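Local coordinates for protein NOVP (Streptomyces caeruleus, PDB 2WK1) that transfers a methyl group from S-adenosyl-L-methionine to the 4-hydroxyl of the noviose sugar in the penultimate step of novobiocin biosynthesis, at residues A[148-153]-A[157-162]; A[216-221]-A[242-247]; A[196-201]-A[224-229]. All blocks are in the same frame, centred on the assembly; numbering follows the deposited sequence. Where two conformers were deposited one is given.

Contact 1 (A[148-153]-A[157-162]). With SAH (S-adenosyl-L-homocysteine), chain B.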
loop_
_atom_site.group_PDB
_atom_site.type_symbol
_atom_site.label_atom_id
_atom_site.label_comp_id
_atom_site.label_asym_id
_atom_site.label_seq_id
_atom_site.Cartn_x
_atom_site.Cartn_y
_atom_site.Cartn_z
ATOM N N PRO A 148 -24.241 -8.354 -16.158
ATOM C CA PRO A 148 -25.451 -9.136 -16.464
ATOM C C PRO A 148 -25.343 -9.808 -17.812
ATOM O O PRO A 148 -24.660 -9.297 -18.700
ATOM C CB PRO A 148 -26.563 -8.077 -16.497
ATOM C CG PRO A 148 -25.836 -6.780 -16.863
ATOM C CD PRO A 148 -24.514 -6.895 -16.146
ATOM N N ASP A 149 -25.990 -10.959 -17.934
ATOM C CA ASP A 149 -26.178 -11.598 -19.215
ATOM C C ASP A 149 -27.369 -10.924 -19.888
ATOM O O ASP A 149 -28.504 -11.121 -19.461
ATOM C CB ASP A 149 -26.448 -13.088 -18.995
ATOM C CG ASP A 149 -26.646 -13.860 -20.285
ATOM O OD1 ASP A 149 -26.787 -13.247 -21.353
ATOM O OD2 ASP A 149 -26.655 -15.105 -20.207
ATOM N N VAL A 150 -27.104 -10.096 -20.900
ATOM C CA VAL A 150 -28.143 -9.236 -21.472
ATOM C C VAL A 150 -29.196 -10.004 -22.269
ATOM O O VAL A 150 -30.288 -9.478 -22.490
ATOM C CB VAL A 150 -27.554 -8.063 -22.321
ATOM C CG1 VAL A 150 -26.652 -7.185 -21.458
ATOM C CG2 VAL A 150 -26.823 -8.540 -23.556
ATOM N N GLY A 151 -28.863 -11.231 -22.672
ATOM C CA GLY A 151 -29.828 -12.127 -23.320
ATOM C C GLY A 151 -30.168 -11.690 -24.728
ATOM O O GLY A 151 -29.593 -10.733 -25.269
ATOM N N GLU A 152 -31.142 -12.382 -25.319
ATOM C CA GLU A 152 -31.500 -12.160 -26.723
ATOM C C GLU A 152 -32.111 -10.776 -27.001
ATOM O O GLU A 152 -32.037 -10.273 -28.129
ATOM C CB GLU A 152 -32.443 -13.280 -27.215
ATOM C CG GLU A 152 -33.847 -13.242 -26.606
ATOM C CD GLU A 152 -34.721 -14.433 -27.015
ATOM O OE1 GLU A 152 -34.182 -15.485 -27.439
ATOM O OE2 GLU A 152 -35.959 -14.312 -26.898
ATOM N N ASP A 153 -32.706 -10.157 -25.986
ATOM C CA ASP A 153 -33.304 -8.824 -26.146
ATOM C C ASP A 153 -32.355 -7.664 -25.754
ATOM O O ASP A 153 -32.751 -6.491 -25.765
ATOM C CB ASP A 153 -34.608 -8.734 -25.352
ATOM C CG ASP A 153 -35.607 -9.837 -25.727
ATOM O OD1 ASP A 153 -35.693 -10.197 -26.930
ATOM O OD2 ASP A 153 -36.302 -10.337 -24.815
ATOM N N GLY A 157 -24.948 -4.406 -29.580
ATOM C CA GLY A 157 -23.533 -4.273 -29.237
ATOM C C GLY A 157 -23.167 -4.979 -27.945
ATOM O O GLY A 157 -22.071 -5.518 -27.818
ATOM N N ASP A 158 -24.097 -5.008 -26.996
ATOM C CA ASP A 158 -23.866 -5.700 -25.731
ATOM C C ASP A 158 -23.905 -7.202 -25.944
ATOM O O ASP A 158 -23.076 -7.930 -25.391
ATOM C CB ASP A 158 -24.926 -5.314 -24.688
ATOM C CG ASP A 158 -24.748 -3.913 -24.144
ATOM O OD1 ASP A 158 -23.671 -3.298 -24.380
ATOM O OD2 ASP A 158 -25.693 -3.430 -23.452
ATOM N N ARG A 159 -24.861 -7.668 -26.760
ATOM C CA ARG A 159 -24.973 -9.109 -27.042
ATOM C C ARG A 159 -23.711 -9.640 -27.689
ATOM O O ARG A 159 -23.214 -10.720 -27.316
ATOM C CB ARG A 159 -26.164 -9.402 -27.960
ATOM C CG ARG A 159 -27.514 -9.133 -27.335
ATOM C CD ARG A 159 -28.714 -9.754 -28.131
ATOM N NE ARG A 159 -28.533 -9.740 -29.585
ATOM C CZ ARG A 159 -29.035 -8.830 -30.423
ATOM N NH1 ARG A 159 -29.769 -7.809 -29.978
ATOM N NH2 ARG A 159 -28.799 -8.933 -31.732
ATOM N N LYS A 160 -23.177 -8.883 -28.639
ATOM C CA LYS A 160 -21.979 -9.294 -29.363
ATOM C C LYS A 160 -20.757 -9.441 -28.463
ATOM O O LYS A 160 -19.899 -10.300 -28.699
ATOM C CB LYS A 160 -21.671 -8.325 -30.518
ATOM C CG LYS A 160 -20.703 -8.887 -31.586
ATOM C CD LYS A 160 -20.299 -7.819 -32.628
ATOM C CE LYS A 160 -19.400 -8.391 -33.730
ATOM N NZ LYS A 160 -18.798 -7.324 -34.605
ATOM N N MET A 161 -20.661 -8.605 -27.434
ATOM C CA MET A 161 -19.512 -8.648 -26.517
ATOM C C MET A 161 -19.543 -9.848 -25.568
ATOM O O MET A 161 -18.486 -10.344 -25.179
ATOM C CB MET A 161 -19.419 -7.357 -25.689
ATOM C CG MET A 161 -19.001 -6.140 -26.496
ATOM S SD MET A 161 -18.632 -4.691 -25.488
ATOM C CE MET A 161 -20.130 -4.461 -24.504
ATOM N N ALA A 162 -20.738 -10.284 -25.155
ATOM C CA ALA A 162 -20.899 -11.417 -24.223
ATOM C C ALA A 162 -19.995 -11.277 -22.999
ATOM O O ALA A 162 -19.343 -12.237 -22.572
ATOM C CB ALA A 162 -20.671 -12.777 -24.923
HETATM N N SAH B . -14.327 0.415 -11.363
HETATM C CA SAH B . -13.715 -0.940 -11.147
HETATM C CB SAH B . -13.922 -1.813 -12.387
HETATM C CG SAH B . -15.382 -2.133 -12.676
HETATM S SD SAH B . -15.552 -3.686 -13.566
HETATM C C SAH B . -12.285 -0.810 -10.701
HETATM O O SAH B . -11.499 -1.752 -10.857
HETATM O OXT SAH B . -11.941 0.198 -10.098
HETATM C "C5'" SAH B . -17.283 -3.619 -14.064
HETATM C "C4'" SAH B . -18.249 -3.752 -12.866
HETATM O "O4'" SAH B . -19.570 -3.349 -13.305
HETATM C "C3'" SAH B . -18.361 -5.159 -12.278
HETATM O "O3'" SAH B . -18.085 -5.177 -10.866
HETATM C "C2'" SAH B . -19.821 -5.549 -12.596
HETATM O "O2'" SAH B . -20.444 -6.401 -11.632
HETATM C "C1'" SAH B . -20.535 -4.195 -12.670
HETATM N N9 SAH B . -21.727 -4.109 -13.517
HETATM C C8 SAH B . -21.718 -3.952 -14.866
HETATM N N7 SAH B . -22.977 -3.771 -15.334
HETATM C C5 SAH B . -23.797 -3.789 -14.253
HETATM C C6 SAH B . -25.209 -3.603 -14.037
HETATM N N6 SAH B . -26.018 -3.397 -15.063
HETATM N N1 SAH B . -25.667 -3.648 -12.780
HETATM C C2 SAH B . -24.847 -3.815 -11.727
HETATM N N3 SAH B . -23.526 -3.998 -11.830
HETATM C C4 SAH B . -22.982 -3.963 -13.065
#

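Contact 2 (A[216-221]-A[242-247]). With SAH (S-adenosyl-L-homocysteine), chain B; EDO (1,2-ethanediol), chain F.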
loop_
_atom_site.group_PDB
_atom_site.type_symbol
_atom_site.label_atom_id
_atom_site.label_comp_id
_atom_site.label_asym_id
_atom_site.label_seq_id
_atom_site.Cartn_x
_atom_site.Cartn_y
_atom_site.Cartn_z
ATOM N N ASP A 216 -18.511 2.889 -14.710
ATOM C CA ASP A 216 -17.613 1.818 -15.127
ATOM C C ASP A 216 -18.392 0.512 -15.183
ATOM O O ASP A 216 -18.014 -0.484 -14.538
ATOM C CB ASP A 216 -16.461 1.715 -14.125
ATOM C CG ASP A 216 -15.233 0.975 -14.669
ATOM O OD1 ASP A 216 -15.325 0.283 -15.714
ATOM O OD2 ASP A 216 -14.154 1.093 -14.027
ATOM N N GLY A 217 -19.462 0.514 -15.956
ATOM C CA GLY A 217 -20.356 -0.636 -16.054
ATOM C C GLY A 217 -20.273 -1.452 -17.325
ATOM O O GLY A 217 -21.081 -2.352 -17.515
ATOM N N ASP A 218 -19.320 -1.130 -18.206
ATOM C CA ASP A 218 -18.932 -1.950 -19.375
ATOM C C ASP A 218 -19.909 -2.151 -20.538
ATOM O O ASP A 218 -19.457 -2.493 -21.609
ATOM C CB ASP A 218 -18.433 -3.329 -18.914
ATOM C CG ASP A 218 -17.018 -3.298 -18.359
ATOM O OD1 ASP A 218 -16.145 -2.561 -18.888
ATOM O OD2 ASP A 218 -16.784 -4.017 -17.375
ATOM N N LEU A 219 -21.207 -1.932 -20.336
ATOM C CA LEU A 219 -22.229 -2.183 -21.359
ATOM C C LEU A 219 -22.994 -0.947 -21.731
ATOM O O LEU A 219 -23.098 -0.020 -20.932
ATOM C CB LEU A 219 -23.273 -3.168 -20.818
ATOM C CG LEU A 219 -22.830 -4.528 -20.339
ATOM C CD1 LEU A 219 -24.041 -5.308 -19.795
ATOM C CD2 LEU A 219 -22.167 -5.220 -21.474
ATOM N N TYR A 220 -23.575 -0.952 -22.925
ATOM C CA TYR A 220 -24.493 0.111 -23.316
ATOM C C TYR A 220 -25.600 0.230 -22.290
ATOM O O TYR A 220 -25.925 1.344 -21.831
ATOM C CB TYR A 220 -25.083 -0.165 -24.699
ATOM C CG TYR A 220 -26.192 0.769 -25.115
ATOM C CD1 TYR A 220 -27.505 0.535 -24.734
ATOM C CD2 TYR A 220 -25.917 1.884 -25.883
ATOM C CE1 TYR A 220 -28.523 1.389 -25.125
ATOM C CE2 TYR A 220 -26.915 2.744 -26.283
ATOM C CZ TYR A 220 -28.219 2.494 -25.890
ATOM O OH TYR A 220 -29.239 3.341 -26.296
ATOM N N GLU A 221 -26.213 -0.897 -21.930
ATOM C CA GLU A 221 -27.377 -0.797 -21.062
ATOM C C GLU A 221 -27.041 -0.292 -19.671
ATOM O O GLU A 221 -27.785 0.514 -19.107
ATOM C CB GLU A 221 -28.173 -2.087 -21.044
ATOM C CG GLU A 221 -27.614 -3.289 -20.393
ATOM C CD GLU A 221 -28.762 -4.264 -20.133
ATOM O OE1 GLU A 221 -29.182 -4.961 -21.079
ATOM O OE2 GLU A 221 -29.293 -4.263 -19.008
ATOM N N VAL A 242 -16.255 8.711 -17.413
ATOM C CA VAL A 242 -16.600 7.536 -18.207
ATOM C C VAL A 242 -15.331 6.706 -18.325
ATOM O O VAL A 242 -14.372 7.101 -19.017
ATOM C CB VAL A 242 -17.081 7.927 -19.618
ATOM C CG1 VAL A 242 -17.515 6.719 -20.358
ATOM C CG2 VAL A 242 -18.180 9.005 -19.560
ATOM N N ASP A 243 -15.310 5.546 -17.689
ATOM C CA ASP A 243 -14.107 4.747 -17.613
ATOM C C ASP A 243 -13.616 4.256 -18.961
ATOM O O ASP A 243 -12.410 4.273 -19.226
ATOM C CB ASP A 243 -14.335 3.534 -16.707
ATOM C CG ASP A 243 -13.104 2.658 -16.611
ATOM O OD1 ASP A 243 -12.194 3.049 -15.828
ATOM O OD2 ASP A 243 -13.031 1.631 -17.339
ATOM N N ASP A 244 -14.553 3.772 -19.768
ATOM C CA ASP A 244 -14.270 2.958 -20.969
ATOM C C ASP A 244 -15.086 3.606 -22.064
ATOM O O ASP A 244 -16.238 3.251 -22.282
ATOM C CB ASP A 244 -14.732 1.495 -20.725
ATOM C CG ASP A 244 -14.134 0.462 -21.698
ATOM O OD1 ASP A 244 -13.331 0.800 -22.574
ATOM O OD2 ASP A 244 -14.477 -0.737 -21.539
ATOM N N TYR A 245 -14.502 4.600 -22.699
ATOM C CA TYR A 245 -15.177 5.349 -23.765
ATOM C C TYR A 245 -14.509 5.118 -25.106
ATOM O O TYR A 245 -15.147 4.748 -26.083
ATOM C CB TYR A 245 -15.183 6.858 -23.441
ATOM C CG TYR A 245 -15.843 7.743 -24.494
ATOM C CD1 TYR A 245 -17.216 7.920 -24.513
ATOM C CD2 TYR A 245 -15.097 8.401 -25.447
ATOM C CE1 TYR A 245 -17.832 8.713 -25.473
ATOM C CE2 TYR A 245 -15.689 9.216 -26.388
ATOM C CZ TYR A 245 -17.057 9.354 -26.414
ATOM O OH TYR A 245 -17.627 10.154 -27.371
ATOM N N MET A 246 -13.230 5.400 -25.196
ATOM C CA MET A 246 -12.619 5.403 -26.510
ATOM C C MET A 246 -12.646 4.065 -27.215
ATOM O O MET A 246 -12.857 4.027 -28.445
ATOM C CB MET A 246 -10.840 5.703 -26.285
ATOM C CG MET A 246 -10.813 6.989 -25.669
ATOM S SD MET A 246 -9.141 7.390 -25.837
ATOM C CE MET A 246 -9.136 8.756 -24.552
ATOM N N MET A 247 -12.478 2.981 -26.472
ATOM C CA MET A 247 -12.307 1.657 -27.088
ATOM C C MET A 247 -13.474 0.736 -26.834
ATOM O O MET A 247 -13.367 -0.474 -27.077
ATOM C CB MET A 247 -11.043 0.968 -26.552
ATOM C CG MET A 247 -9.825 1.814 -26.514
ATOM S SD MET A 247 -9.545 2.650 -28.056
ATOM C CE MET A 247 -9.436 1.311 -29.241
HETATM N N SAH B . -14.327 0.415 -11.363
HETATM C CA SAH B . -13.715 -0.940 -11.147
HETATM C CB SAH B . -13.922 -1.813 -12.387
HETATM C CG SAH B . -15.382 -2.133 -12.676
HETATM S SD SAH B . -15.552 -3.686 -13.566
HETATM C C SAH B . -12.285 -0.810 -10.701
HETATM O O SAH B . -11.499 -1.752 -10.857
HETATM O OXT SAH B . -11.941 0.198 -10.098
HETATM C "C5'" SAH B . -17.283 -3.619 -14.064
HETATM C "C4'" SAH B . -18.249 -3.752 -12.866
HETATM O "O4'" SAH B . -19.570 -3.349 -13.305
HETATM C "C3'" SAH B . -18.361 -5.159 -12.278
HETATM O "O3'" SAH B . -18.085 -5.177 -10.866
HETATM C "C2'" SAH B . -19.821 -5.549 -12.596
HETATM O "O2'" SAH B . -20.444 -6.401 -11.632
HETATM C "C1'" SAH B . -20.535 -4.195 -12.670
HETATM N N9 SAH B . -21.727 -4.109 -13.517
HETATM C C8 SAH B . -21.718 -3.952 -14.866
HETATM N N7 SAH B . -22.977 -3.771 -15.334
HETATM C C5 SAH B . -23.797 -3.789 -14.253
HETATM C C6 SAH B . -25.209 -3.603 -14.037
HETATM N N6 SAH B . -26.018 -3.397 -15.063
HETATM N N1 SAH B . -25.667 -3.648 -12.780
HETATM C C2 SAH B . -24.847 -3.815 -11.727
HETATM N N3 SAH B . -23.526 -3.998 -11.830
HETATM C C4 SAH B . -22.982 -3.963 -13.065
HETATM C C1 EDO F . -19.586 3.666 -18.353
HETATM O O1 EDO F . -20.496 2.719 -17.679
HETATM C C2 EDO F . -18.674 3.068 -19.442
HETATM O O2 EDO F . -17.334 2.884 -18.922
HETATM O O HOH W 1 -12.272 -0.448 -15.750
HETATM O O HOH W 2 -16.633 -2.742 -22.016
#

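Contact 3 (A[196-201]-A[224-229]). With SAH (S-adenosyl-L-homocysteine), chain B.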
loop_
_atom_site.group_PDB
_atom_site.type_symbol
_atom_site.label_atom_id
_atom_site.label_comp_id
_atom_site.label_asym_id
_atom_site.label_seq_id
_atom_site.Cartn_x
_atom_site.Cartn_y
_atom_site.Cartn_z
ATOM N N GLY A 196 -27.114 -4.701 -6.397
ATOM C CA GLY A 196 -28.135 -5.161 -7.343
ATOM C C GLY A 196 -27.867 -4.663 -8.752
ATOM O O GLY A 196 -26.890 -3.938 -9.005
ATOM N N TRP A 197 -28.706 -5.086 -9.686
ATOM C CA TRP A 197 -28.595 -4.622 -11.037
ATOM C C TRP A 197 -28.976 -3.140 -11.094
ATOM O O TRP A 197 -29.934 -2.727 -10.446
ATOM C CB TRP A 197 -29.521 -5.454 -11.946
ATOM C CG TRP A 197 -29.203 -6.913 -11.855
ATOM C CD1 TRP A 197 -30.005 -7.892 -11.339
ATOM C CD2 TRP A 197 -27.984 -7.555 -12.222
ATOM N NE1 TRP A 197 -29.361 -9.104 -11.371
ATOM C CE2 TRP A 197 -28.117 -8.925 -11.909
ATOM C CE3 TRP A 197 -26.790 -7.113 -12.794
ATOM C CZ2 TRP A 197 -27.093 -9.848 -12.142
ATOM C CZ3 TRP A 197 -25.775 -8.031 -13.002
ATOM C CH2 TRP A 197 -25.928 -9.371 -12.675
ATOM N N PHE A 198 -28.235 -2.342 -11.859
ATOM C CA PHE A 198 -28.510 -0.900 -11.925
ATOM C C PHE A 198 -29.960 -0.584 -12.292
ATOM O O PHE A 198 -30.534 0.355 -11.764
ATOM C CB PHE A 198 -27.596 -0.172 -12.934
ATOM C CG PHE A 198 -26.131 -0.271 -12.626
ATOM C CD1 PHE A 198 -25.669 -0.390 -11.316
ATOM C CD2 PHE A 198 -25.205 -0.223 -13.660
ATOM C CE1 PHE A 198 -24.325 -0.525 -11.084
ATOM C CE2 PHE A 198 -23.858 -0.340 -13.404
ATOM C CZ PHE A 198 -23.429 -0.507 -12.125
ATOM N N LYS A 199 -30.569 -1.395 -13.150
ATOM C CA LYS A 199 -31.962 -1.103 -13.549
ATOM C C LYS A 199 -32.903 -1.223 -12.362
ATOM O O LYS A 199 -33.997 -0.638 -12.382
ATOM C CB LYS A 199 -32.419 -2.010 -14.692
ATOM C CG LYS A 199 -32.473 -3.473 -14.330
ATOM C CD LYS A 199 -32.971 -4.371 -15.461
ATOM C CE LYS A 199 -32.987 -5.819 -14.998
ATOM N NZ LYS A 199 -33.132 -6.763 -16.147
ATOM N N ASP A 200 -32.515 -2.001 -11.359
ATOM C CA ASP A 200 -33.321 -2.213 -10.155
ATOM C C ASP A 200 -32.965 -1.243 -9.043
ATOM O O ASP A 200 -33.818 -0.868 -8.252
ATOM C CB ASP A 200 -33.081 -3.615 -9.580
ATOM C CG ASP A 200 -33.578 -4.728 -10.479
ATOM O OD1 ASP A 200 -34.577 -4.497 -11.192
ATOM O OD2 ASP A 200 -32.981 -5.837 -10.426
ATOM N N THR A 201 -31.698 -0.861 -8.938
ATOM C CA THR A 201 -31.231 -0.075 -7.794
ATOM C C THR A 201 -31.198 1.438 -8.022
ATOM O O THR A 201 -31.386 2.202 -7.079
ATOM C CB THR A 201 -29.830 -0.508 -7.368
ATOM O OG1 THR A 201 -28.914 -0.222 -8.432
ATOM C CG2 THR A 201 -29.781 -1.993 -7.010
ATOM N N TRP A 224 -26.358 3.509 -20.045
ATOM C CA TRP A 224 -27.601 4.236 -20.259
ATOM C C TRP A 224 -28.402 4.326 -18.968
ATOM O O TRP A 224 -28.916 5.388 -18.609
ATOM C CB TRP A 224 -28.425 3.555 -21.377
ATOM C CG TRP A 224 -29.648 4.344 -21.679
ATOM C CD1 TRP A 224 -30.887 4.139 -21.170
ATOM C CD2 TRP A 224 -29.729 5.523 -22.493
ATOM N NE1 TRP A 224 -31.749 5.102 -21.640
ATOM C CE2 TRP A 224 -31.060 5.964 -22.453
ATOM C CE3 TRP A 224 -28.812 6.233 -23.265
ATOM C CZ2 TRP A 224 -31.488 7.105 -23.148
ATOM C CZ3 TRP A 224 -29.246 7.362 -23.960
ATOM C CH2 TRP A 224 -30.567 7.780 -23.893
ATOM N N ASP A 225 -28.511 3.210 -18.259
ATOM C CA ASP A 225 -29.286 3.213 -17.000
ATOM C C ASP A 225 -28.632 4.088 -15.918
ATOM O O ASP A 225 -29.308 4.742 -15.118
ATOM C CB ASP A 225 -29.486 1.797 -16.492
ATOM C CG ASP A 225 -30.436 0.981 -17.388
ATOM O OD1 ASP A 225 -31.158 1.579 -18.224
ATOM O OD2 ASP A 225 -30.423 -0.254 -17.249
ATOM N N THR A 226 -27.311 4.168 -15.937
ATOM C CA THR A 226 -26.623 5.032 -15.013
ATOM C C THR A 226 -26.886 6.493 -15.337
ATOM O O THR A 226 -27.245 7.290 -14.459
ATOM C CB THR A 226 -25.118 4.751 -15.015
ATOM O OG1 THR A 226 -24.865 3.410 -14.549
ATOM C CG2 THR A 226 -24.413 5.724 -14.114
ATOM N N LEU A 227 -26.673 6.876 -16.598
ATOM C CA LEU A 227 -26.889 8.271 -16.954
ATOM C C LEU A 227 -28.350 8.709 -16.733
ATOM O O LEU A 227 -28.624 9.788 -16.212
ATOM C CB LEU A 227 -26.484 8.561 -18.390
ATOM C CG LEU A 227 -24.979 8.572 -18.637
ATOM C CD1 LEU A 227 -24.703 8.437 -20.152
ATOM C CD2 LEU A 227 -24.371 9.834 -18.041
ATOM N N THR A 228 -29.290 7.892 -17.183
ATOM C CA THR A 228 -30.680 8.314 -17.116
ATOM C C THR A 228 -31.111 8.560 -15.666
ATOM O O THR A 228 -31.829 9.513 -15.377
ATOM C CB THR A 228 -31.637 7.340 -17.805
ATOM O OG1 THR A 228 -31.554 6.058 -17.248
ATOM C CG2 THR A 228 -31.388 7.272 -19.247
ATOM N N ASN A 229 -30.671 7.709 -14.759
ATOM C CA ASN A 229 -31.094 7.809 -13.360
ATOM C C ASN A 229 -30.250 8.752 -12.521
ATOM O O ASN A 229 -30.769 9.344 -11.582
ATOM C CB ASN A 229 -31.087 6.418 -12.740
ATOM C CG ASN A 229 -32.229 5.579 -13.265
ATOM O OD1 ASN A 229 -33.403 5.896 -13.005
ATOM N ND2 ASN A 229 -31.915 4.516 -14.000
HETATM N N SAH B . -14.327 0.415 -11.363
HETATM C CA SAH B . -13.715 -0.940 -11.147
HETATM C CB SAH B . -13.922 -1.813 -12.387
HETATM C CG SAH B . -15.382 -2.133 -12.676
HETATM S SD SAH B . -15.552 -3.686 -13.566
HETATM C C SAH B . -12.285 -0.810 -10.701
HETATM O O SAH B . -11.499 -1.752 -10.857
HETATM O OXT SAH B . -11.941 0.198 -10.098
HETATM C "C5'" SAH B . -17.283 -3.619 -14.064
HETATM C "C4'" SAH B . -18.249 -3.752 -12.866
HETATM O "O4'" SAH B . -19.570 -3.349 -13.305
HETATM C "C3'" SAH B . -18.361 -5.159 -12.278
HETATM O "O3'" SAH B . -18.085 -5.177 -10.866
HETATM C "C2'" SAH B . -19.821 -5.549 -12.596
HETATM O "O2'" SAH B . -20.444 -6.401 -11.632
HETATM C "C1'" SAH B . -20.535 -4.195 -12.670
HETATM N N9 SAH B . -21.727 -4.109 -13.517
HETATM C C8 SAH B . -21.718 -3.952 -14.866
HETATM N N7 SAH B . -22.977 -3.771 -15.334
HETATM C C5 SAH B . -23.797 -3.789 -14.253
HETATM C C6 SAH B . -25.209 -3.603 -14.037
HETATM N N6 SAH B . -26.018 -3.397 -15.063
HETATM N N1 SAH B . -25.667 -3.648 -12.780
HETATM C C2 SAH B . -24.847 -3.815 -11.727
HETATM N N3 SAH B . -23.526 -3.998 -11.830
HETATM C C4 SAH B . -22.982 -3.963 -13.065
#

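Contact 1 (A[148-153]-A[157-162])
V150 and G151 of the loop 148-153 lie against D158 and R159 of helix 156-161, in the connection that follows strand 138-142 of the Rossmann-like methyltransferase fold; an Asx turn shapes the loop where it meets the helix. At the start of the loop, P148 faces the ligand: its CD lies 3.6 Å from N7 of S-adenosylhomocysteine, at the adenine, and its ring also touches W197. D149 makes the Asx turn, its OD1 accepting from G151 N at 3.2 Å; the N-H reaches OD1 from above the carboxylate plane, 37° out of it. V150, between the two, turns its side chain to the helix. CG2 stands between the backbone N and the carbonyl carbon (chi1 -60°, measured to CG1), and it meets both D158 CB and R159 CG at 3.9 Å, crossing these side chains at about a right angle. V150 also touches L219. G151 brings its carbonyl O 3.1 Å from R159 CD, a contact with the aliphatic part of the arginine. E152 adds its own carbonyl, with O 3.4 Å from the same CD, while its side chain starts away from the helix. The arginine chain bends at chi3 (-35°), which carries the guanidinium past these two carbonyls to the carbonyl O of G154, to which NH1 is hydrogen-bonded. The carboxylate of D158 is engaged beyond the contact: it accepts from the backbone N-H groups of Y220 and E221 at the start of helix 220-230, leaving its methylene to meet the valine, with V150 CG1 4.1 Å from D158 CB.

Contact 2 (A[216-221]-A[242-247])
The backbones come nearest at D216 and D243, whose CA atoms are 5.2 Å apart, where the loops following the parallel strands 210-215 and 238-242 of the Rossmann-like sheet approach before diverging. Both loops leave the sheet at its ligand-binding end, and D216, D243 and D244 are the predicted magnesium ligands. The carboxylates of D216 and D243 are stacked, their planes 21° apart, with D216 OD1 only 3.1 Å from D243 OD2. Two acceptors this close would be expected to repel; R214, salt-bridged to both D216 OD2 and D243 OD1, probably offsets the charge, and R90 adds another to D243 OD1. Water 1 is within hydrogen-bonding distance of both aspartates. D216 OD2 also accepts from the amino N of S-adenosylhomocysteine at 2.8 Å. In the second acidic pair D218 OD1 is 3.6 Å from D244 OD2, the carboxylate planes 85° apart, and water 2 lies between the D218 carbonyl and D244. A 1,2-ethanediol, probably from the crystallisation liquor, spans the two loops, taking the G217 N-H at O1 (3.0 Å, 166°) and the D244 N-H at O2. D218 faces the ligand with its other oxygen, OD2, 3.4 Å from C5' of S-adenosylhomocysteine.

Contact 3 (A[196-201]-A[224-229])
The carbonyl O of D225 is gripped twice from N229, by the side-chain ND2 at 2.8 Å and by the backbone N at 3.3 Å, so that the asparagine amide is tied back to its own helix. The side chain of D225 leaves its backbone toward 196-201, and its OD2 meets K199 CB at 3.7 Å; the lysine chain then extends away from this approach. F198 carries the rest of the contact. Its CG is anti to the carbonyl carbon (chi1 -61°), which lays the ring along the adenine of S-adenosylhomocysteine: the nucleobase covers one face, with N1 3.4 Å above the plane and over the ring centre. From the helix 220-230 side, T226 OG1 approaches the ring obliquely, 3.8 Å from F198 CD2, while it is hydrogen-bonded to the S222 carbonyl. The F198 backbone N-H donates to adenine N1 at 3.0 Å (158°), and W197 presents its ring edge to the same N1. F198 thus serves the adenine twice, its main chain at N1 and its ring on a face of the base. Short helix 198-201, following strand 191-195 at the sheet margin, lies beside helix 220-230, which packs through T226 on strand 210-215 and through W224, L227 and T228 against helix 249-261.

All three contacts touch S-adenosylhomocysteine and lie in loops and helices after strands of the one Rossmann-like sheet. Contact 1 closes first along the chain; contacts 2 and 3 then alternate, 196-201 preceding 216-221, and 224-229 preceding 242-247. Their centres are about 14 Å apart for contacts 1 and 2 and for contacts 2 and 3, and about 16 Å for contacts 1 and 3. Helix 220-230 joins contacts 2 and 3, while contact 1 bonds to its first turn through D158. Together they line part of the ligand pocket: contacts 1 and 3 border the adenine, while contact 2 runs from adenine C8 past C5' to the amino group beside the predicted magnesium site.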